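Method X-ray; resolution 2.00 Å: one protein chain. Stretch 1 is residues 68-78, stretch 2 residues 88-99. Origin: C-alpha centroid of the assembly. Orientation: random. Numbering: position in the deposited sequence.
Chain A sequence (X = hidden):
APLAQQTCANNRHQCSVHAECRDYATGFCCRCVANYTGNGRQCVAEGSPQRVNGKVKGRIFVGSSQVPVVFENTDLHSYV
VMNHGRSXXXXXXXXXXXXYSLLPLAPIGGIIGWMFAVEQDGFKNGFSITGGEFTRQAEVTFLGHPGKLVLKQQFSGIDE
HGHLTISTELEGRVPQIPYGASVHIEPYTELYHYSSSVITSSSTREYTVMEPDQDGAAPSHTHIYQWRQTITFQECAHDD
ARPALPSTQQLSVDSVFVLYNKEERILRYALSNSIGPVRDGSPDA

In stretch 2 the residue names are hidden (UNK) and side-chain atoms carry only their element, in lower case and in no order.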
ATOM      1  N   PRO A  68      17.827  20.579   7.219  1.00 17.08           N
ATOM      2  CA  PRO A  68      16.945  19.548   6.677  1.00 15.80           C
ATOM      3  C   PRO A  68      16.541  19.718   5.219  1.00 16.91           C
ATOM      4  O   PRO A  68      16.600  20.817   4.665  1.00 17.59           O
ATOM      5  CB  PRO A  68      15.742  19.630   7.606  1.00 17.63           C
ATOM      6  CG  PRO A  68      15.606  21.121   7.783  1.00 17.85           C
ATOM      7  CD  PRO A  68      17.061  21.578   7.988  1.00 17.22           C
ATOM      8  N   VAL A  69      16.148  18.610   4.599  1.00 15.71           N
ATOM      9  CA  VAL A  69      15.660  18.639   3.227  1.00 16.20           C
ATOM     10  C   VAL A  69      14.165  18.882   3.418  1.00 16.83           C
ATOM     11  O   VAL A  69      13.513  18.187   4.200  1.00 15.64           O
ATOM     12  CB  VAL A  69      15.870  17.291   2.511  1.00 15.53           C
ATOM     13  CG1 VAL A  69      15.229  17.327   1.122  1.00 15.37           C
ATOM     14  CG2 VAL A  69      17.363  16.991   2.404  1.00 14.46           C
ATOM     15  N   VAL A  70      13.630  19.874   2.720  1.00 16.72           N
ATOM     16  CA  VAL A  70      12.223  20.213   2.853  1.00 18.38           C
ATOM     17  C   VAL A  70      11.480  20.095   1.536  1.00 18.72           C
ATOM     18  O   VAL A  70      11.952  20.560   0.502  1.00 19.62           O
ATOM     19  CB  VAL A  70      12.057  21.664   3.379  1.00 19.24           C
ATOM     20  CG1 VAL A  70      10.581  22.000   3.550  1.00 19.25           C
ATOM     21  CG2 VAL A  70      12.792  21.821   4.702  1.00 19.69           C
ATOM     22  N   PHE A  71      10.322  19.449   1.568  1.00 19.00           N
ATOM     23  CA  PHE A  71       9.519  19.330   0.367  1.00 19.48           C
ATOM     24  C   PHE A  71       8.040  19.400   0.716  1.00 21.44           C
ATOM     25  O   PHE A  71       7.596  18.867   1.730  1.00 22.27           O
ATOM     26  CB  PHE A  71       9.861  18.047  -0.405  1.00 18.41           C
ATOM     27  CG  PHE A  71       9.744  16.785   0.402  1.00 20.21           C
ATOM     28  CD1 PHE A  71       8.528  16.119   0.509  1.00 18.68           C
ATOM     29  CD2 PHE A  71      10.860  16.243   1.032  1.00 19.74           C
ATOM     30  CE1 PHE A  71       8.423  14.928   1.228  1.00 19.89           C
ATOM     31  CE2 PHE A  71      10.767  15.054   1.757  1.00 20.52           C
ATOM     32  CZ  PHE A  71       9.544  14.395   1.854  1.00 20.72           C
ATOM     33  N   GLU A  72       7.292  20.104  -0.118  1.00 22.10           N
ATOM     34  CA  GLU A  72       5.864  20.267   0.082  1.00 24.55           C
ATOM     35  C   GLU A  72       5.166  20.075  -1.257  1.00 24.18           C
ATOM     36  O   GLU A  72       5.776  20.239  -2.315  1.00 23.33           O
ATOM     37  CB  GLU A  72       5.579  21.662   0.650  1.00 27.01           C
ATOM     38  CG  GLU A  72       6.221  21.891   2.019  1.00 31.00           C
ATOM     39  CD  GLU A  72       6.354  23.360   2.380  1.00 34.91           C
ATOM     40  OE1 GLU A  72       6.990  24.106   1.605  1.00 34.84           O
ATOM     41  OE2 GLU A  72       5.833  23.766   3.442  1.00 36.79           O
ATOM     42  N   ASN A  73       3.895  19.703  -1.204  1.00 24.61           N
ATOM     43  CA  ASN A  73       3.101  19.490  -2.407  1.00 25.19           C
ATOM     44  C   ASN A  73       3.536  18.280  -3.238  1.00 22.90           C
ATOM     45  O   ASN A  73       3.271  18.221  -4.439  1.00 22.77           O
ATOM     46  CB  ASN A  73       3.118  20.749  -3.280  1.00 28.26           C
ATOM     47  CG  ASN A  73       2.121  20.677  -4.418  1.00 31.04           C
ATOM     48  OD1 ASN A  73       0.915  20.539  -4.194  1.00 33.48           O
ATOM     49  ND2 ASN A  73       2.616  20.768  -5.648  1.00 32.91           N
ATOM     50  N   THR A  74       4.213  17.325  -2.607  1.00 18.96           N
ATOM     51  CA  THR A  74       4.631  16.107  -3.297  1.00 17.14           C
ATOM     52  C   THR A  74       3.394  15.205  -3.373  1.00 15.58           C
ATOM     53  O   THR A  74       2.614  15.150  -2.419  1.00 13.61           O
ATOM     54  CB  THR A  74       5.750  15.379  -2.524  1.00 17.80           C
ATOM     55  OG1 THR A  74       6.950  16.161  -2.577  1.00 16.64           O
ATOM     56  CG2 THR A  74       6.022  14.001  -3.132  1.00 19.45           C
ATOM     57  N   ASP A  75       3.214  14.515  -4.500  1.00 14.87           N
ATOM     58  CA  ASP A  75       2.058  13.631  -4.698  1.00 13.16           C
ATOM     59  C   ASP A  75       2.256  12.181  -4.257  1.00 13.66           C
ATOM     60  O   ASP A  75       3.349  11.627  -4.381  1.00 12.27           O
ATOM     61  CB  ASP A  75       1.653  13.591  -6.175  1.00 15.13           C
ATOM     62  CG  ASP A  75       1.181  14.928  -6.697  1.00 17.27           C
ATOM     63  OD1 ASP A  75       0.228  15.492  -6.126  1.00 18.39           O
ATOM     64  OD2 ASP A  75       1.763  15.412  -7.690  1.00 22.87           O
ATOM     65  N   LEU A  76       1.183  11.573  -3.755  1.00 11.66           N
ATOM     66  CA  LEU A  76       1.195  10.163  -3.366  1.00 12.57           C
ATOM     67  C   LEU A  76       0.014   9.521  -4.090  1.00 12.75           C
ATOM     68  O   LEU A  76      -1.112  10.017  -4.007  1.00 12.76           O
ATOM     69  CB  LEU A  76       1.035   9.986  -1.846  1.00 12.51           C
ATOM     70  CG  LEU A  76       1.108   8.535  -1.339  1.00 12.85           C
ATOM     71  CD1 LEU A  76       1.495   8.519   0.126  1.00 12.65           C
ATOM     72  CD2 LEU A  76      -0.229   7.821  -1.548  1.00 12.40           C
ATOM     73  N   HIS A  77       0.280   8.445  -4.826  1.00 11.49           N
ATOM     74  CA  HIS A  77      -0.756   7.721  -5.556  1.00 12.19           C
ATOM     75  C   HIS A  77      -0.596   6.230  -5.246  1.00 12.22           C
ATOM     76  O   HIS A  77       0.494   5.670  -5.388  1.00 11.23           O
ATOM     77  CB  HIS A  77      -0.608   7.955  -7.063  1.00 13.09           C
ATOM     78  CG  HIS A  77      -1.661   7.280  -7.885  1.00 16.76           C
ATOM     79  ND1 HIS A  77      -2.950   7.760  -7.984  1.00 16.05           N
ATOM     80  CD2 HIS A  77      -1.627   6.141  -8.619  1.00 17.06           C
ATOM     81  CE1 HIS A  77      -3.664   6.946  -8.743  1.00 19.14           C
ATOM     82  NE2 HIS A  77      -2.884   5.956  -9.140  1.00 18.45           N
ATOM     83  N   SER A  78      -1.676   5.585  -4.822  1.00 11.04           N
ATOM     84  CA  SER A  78      -1.610   4.170  -4.482  1.00 11.87           C
ATOM     85  C   SER A  78      -2.736   3.394  -5.175  1.00 11.24           C
ATOM     86  O   SER A  78      -3.841   3.911  -5.337  1.00 12.43           O
ATOM     87  CB  SER A  78      -1.687   4.019  -2.960  1.00 12.75           C
ATOM     88  OG  SER A  78      -1.363   2.710  -2.545  1.00 18.77           O
ATOM     89  N   UNK A  88       0.356  -1.046  -4.132  1.00 15.17           N
ATOM     90  CA  UNK A  88       1.432  -0.422  -4.901  1.00 12.64           C
ATOM     91  C   UNK A  88       1.381   1.084  -4.661  1.00 13.14           C
ATOM     92  O   UNK A  88       0.371   1.727  -4.952  1.00 12.84           O
ATOM     93  c   UNK A  88       1.136  -2.149  -6.793  1.00 12.08           C
ATOM     94  c   UNK A  88       1.249  -0.690  -6.397  1.00 14.23           C
ATOM     95  o   UNK A  88       0.758  -6.122  -8.055  1.00 15.67           O
ATOM     96  c   UNK A  88       2.185  -2.793  -7.457  1.00 12.95           C
ATOM     97  c   UNK A  88      -0.033  -2.871  -6.552  1.00 12.48           C
ATOM     98  c   UNK A  88       2.068  -4.119  -7.880  1.00 12.72           C
ATOM     99  c   UNK A  88       0.888  -4.815  -7.634  1.00 13.13           C
ATOM    100  c   UNK A  88      -0.162  -4.199  -6.971  1.00 12.81           C
ATOM    101  N   UNK A  89       2.462   1.658  -4.144  1.00 10.95           N
ATOM    102  CA  UNK A  89       2.480   3.091  -3.863  1.00 11.32           C
ATOM    103  C   UNK A  89       3.599   3.844  -4.582  1.00 12.45           C
ATOM    104  O   UNK A  89       4.734   3.365  -4.665  1.00 10.62           O
ATOM    105  o   UNK A  89       1.508   2.741  -1.647  1.00 11.72           O
ATOM    106  c   UNK A  89       2.610   3.349  -2.333  1.00 12.86           C
ATOM    107  c   UNK A  89       2.617   4.846  -2.037  1.00 13.65           C
ATOM    108  N   UNK A  90       3.263   5.020  -5.110  1.00 11.72           N
ATOM    109  CA  UNK A  90       4.226   5.872  -5.808  1.00 11.87           C
ATOM    110  C   UNK A  90       4.206   7.262  -5.184  1.00 11.96           C
ATOM    111  O   UNK A  90       3.139   7.832  -4.944  1.00 10.12           O
ATOM    112  c   UNK A  90       3.880   5.969  -7.286  1.00 13.15           C
ATOM    113  N   UNK A  91       5.390   7.805  -4.924  1.00 10.08           N
ATOM    114  CA  UNK A  91       5.506   9.126  -4.333  1.00 12.24           C
ATOM    115  C   UNK A  91       6.489   9.903  -5.202  1.00 13.37           C
ATOM    116  O   UNK A  91       7.675   9.586  -5.241  1.00 10.45           O
ATOM    117  c   UNK A  91       6.136  10.406  -2.263  1.00 10.81           C
ATOM    118  c   UNK A  91       5.539   7.765  -0.669  1.00 12.55           C
ATOM    119  c   UNK A  91       5.064   8.126  -2.073  1.00 12.09           C
ATOM    120  c   UNK A  91       6.019   9.019  -2.880  1.00 12.78           C
ATOM    121  N   UNK A  92       6.007  10.912  -5.919  1.00 16.90           N
ATOM    122  CA  UNK A  92       6.925  11.628  -6.791  1.00 20.87           C
ATOM    123  C   UNK A  92       7.075  13.111  -6.643  1.00 25.38           C
ATOM    124  O   UNK A  92       6.120  13.850  -6.423  1.00 26.81           O
ATOM    125  c   UNK A  92       6.653  11.333  -8.255  1.00 19.27           C
ATOM    126  o   UNK A  92       7.656  11.974  -9.031  1.00 18.04           O
ATOM    127  N   UNK A  93       8.324  13.492  -6.878  1.00 29.28           N
ATOM    128  CA  UNK A  93       8.883  14.814  -6.768  1.00 29.18           C
ATOM    129  C   UNK A  93       9.499  14.651  -5.394  1.00 25.08           C
ATOM    130  O   UNK A  93       9.144  15.330  -4.436  1.00 23.63           O
ATOM    131  c   UNK A  93       7.843  15.956  -6.790  1.00 35.01           C
ATOM    132  o   UNK A  93       6.902  15.791  -5.721  1.00 39.61           O
ATOM    133  c   UNK A  93       7.125  15.985  -8.141  1.00 38.67           C
ATOM    134  N   UNK A  94      10.378  13.657  -5.310  1.00 20.76           N
ATOM    135  CA  UNK A  94      11.125  13.358  -4.097  1.00 17.94           C
ATOM    136  C   UNK A  94      12.574  13.611  -4.495  1.00 16.74           C
ATOM    137  O   UNK A  94      13.092  12.957  -5.399  1.00 14.32           O
ATOM    138  c   UNK A  94      12.067  11.504  -2.683  1.00 17.53           C
ATOM    139  c   UNK A  94      10.960  11.880  -3.660  1.00 17.52           C
ATOM    140  c   UNK A  94       9.590  11.665  -3.002  1.00 17.35           C
ATOM    141  c   UNK A  94       9.418  12.382  -1.665  1.00 16.65           C
ATOM    142  N   UNK A  95      13.237  14.575  -3.832  1.00 16.84           N
ATOM    143  CA  UNK A  95      14.631  14.968  -4.077  1.00 18.02           C
ATOM    144  C   UNK A  95      15.630  13.830  -3.907  1.00 17.49           C
ATOM    145  O   UNK A  95      15.481  13.004  -3.009  1.00 15.12           O
ATOM    146  c   UNK A  95      14.867  16.073  -3.046  1.00 18.02           C
ATOM    147  c   UNK A  95      12.663  15.370  -2.734  1.00 16.72           C
ATOM    148  c   UNK A  95      13.494  16.616  -2.789  1.00 21.72           C
ATOM    149  N   UNK A  96      16.651  13.806  -4.763  1.00 19.27           N
ATOM    150  CA  UNK A  96      17.689  12.781  -4.707  1.00 21.16           C
ATOM    151  C   UNK A  96      18.428  12.857  -3.376  1.00 20.15           C
ATOM    152  O   UNK A  96      19.041  11.886  -2.933  1.00 20.94           O
ATOM    153  c   UNK A  96      18.027  15.302  -6.555  1.00 36.01           C
ATOM    154  o   UNK A  96      16.921  15.842  -6.780  1.00 36.40           O
ATOM    155  c   UNK A  96      18.232  13.857  -6.981  1.00 33.68           C
ATOM    156  o   UNK A  96      18.977  15.896  -5.997  1.00 39.08           O
ATOM    157  c   UNK A  96      18.703  12.971  -5.838  1.00 26.17           C
ATOM    158  N   UNK A  97      18.374  14.024  -2.748  1.00 19.46           N
ATOM    159  CA  UNK A  97      19.035  14.246  -1.468  1.00 19.03           C
ATOM    160  C   UNK A  97      18.399  13.461  -0.323  1.00 18.65           C
ATOM    161  O   UNK A  97      18.987  13.341   0.752  1.00 17.73           O
ATOM    162  o   UNK A  97      17.671  16.230  -1.163  1.00 19.51           O
ATOM    163  c   UNK A  97      19.015  15.740  -1.092  1.00 19.48           C
ATOM    164  c   UNK A  97      19.900  16.543  -2.040  1.00 20.73           C
ATOM    165  N   UNK A  98      17.204  12.922  -0.545  1.00 16.17           N
ATOM    166  CA  UNK A  98      16.526  12.175   0.509  1.00 15.34           C
ATOM    167  C   UNK A  98      15.938  10.859  -0.001  1.00 15.97           C
ATOM    168  O   UNK A  98      15.648   9.956   0.784  1.00 16.04           O
ATOM    169  c   UNK A  98      15.039  12.491   2.524  1.00 15.70           C
ATOM    170  c   UNK A  98      15.398  13.034   1.149  1.00 16.16           C
ATOM    171  c   UNK A  98      14.170  13.071   0.233  1.00 14.90           C
ATOM    172  N   UNK A  99      15.781  10.758  -1.318  1.00 15.28           N
ATOM    173  CA  UNK A  99      15.218   9.568  -1.935  1.00 14.16           C
ATOM    174  C   UNK A  99      15.787   8.226  -1.511  1.00 14.37           C
ATOM    175  O   UNK A  99      15.037   7.314  -1.163  1.00 13.35           O
TER

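Position 88 carries eight side-chain atoms: one carbon leading to a six-carbon ring that bears one oxygen. This is a phenol, so the residue is Tyr88. Its ring leads away from stretch 1, and its hydroxyl is hydrogen-bonded elsewhere in the structure; what it offers Ser78 is backbone, with the CA of Ser78 3.2 Å from the O of Tyr88.

At 89 the first carbon carries one oxygen and one carbon, the mark of threonine. In Thr89 both branches find use: OG1 forms a hydrogen bond of 3.0 Å with OG of Ser78, in which either could be the donor, while CG2 lies 4.0 Å from CG of Leu76. A small side chain with one polar and one apolar arm suits a place between a serine and a leucine.

Position 90 has a single side-chain carbon, so it is Ala90. Its contribution is made by the backbone: N of His77 donates to O of Ala90, and N of Ala90 donates to O of His77, both at 2.9 Å and nearly straight. The methyl shares a sheet face with His77 and adds apolar surface without needing a polar partner.

Four carbons at 91, forked at the first with one arm two carbons long, identify Ile91. CG1 packs 4.0 Å from CG of Leu76, and CG2 reaches 3.7 Å from CG2 of Thr74. The branched chain thus covers two residues of the opposing strand in a buried setting.

Position 92 shows one carbon followed by one oxygen: Ser92. Its N donates to O of Asp75 at 3.2 Å, while its buried hydroxyl is satisfied elsewhere in the structure.

At 93 a carbon again carries one oxygen and one carbon, giving Thr93. The regular pairing stops here, and OG1 of Thr74 donates to O of Thr93 at 3.0 Å, tying the departing chain to the strand.

Position 94 has four carbons, forked at the first, with one two-carbon arm: Ile94. That arm bends back so that CD1 lies over one face of the Phe71 ring, 4.3 Å from its centroid, a CH-pi contact that a flexible aliphatic end can make.

Three carbons at 95 close a ring onto the backbone N, which defines Pro95. CD lies 4.3 Å from CD2 of Phe71, and CG lies 4.3 Å from CG1 of Val69; its O accepts the amides of 98 and 99.

Position 96, three carbons ending in two oxygens, is Glu96, which makes no contact with stretch 1. Position 97, one carbon bearing an oxygen and a carbon, is Thr97, with OG1 3.5 Å from CG1 of Val69. Position 98, one carbon carrying two, is Val98; its CG1 approaches CE2 of Phe71 at 4.2 Å. Position 99 has no side chain: Gly99.

The contact has two parts. Antiparallel backbone pairing joins residues 75-78 to 89-92; beyond the corner at Asn73, Val69 and Phe71 pack against Ile94, Pro95 and Val98.

Stretch 2 (88-99) YTAISTIPETVG
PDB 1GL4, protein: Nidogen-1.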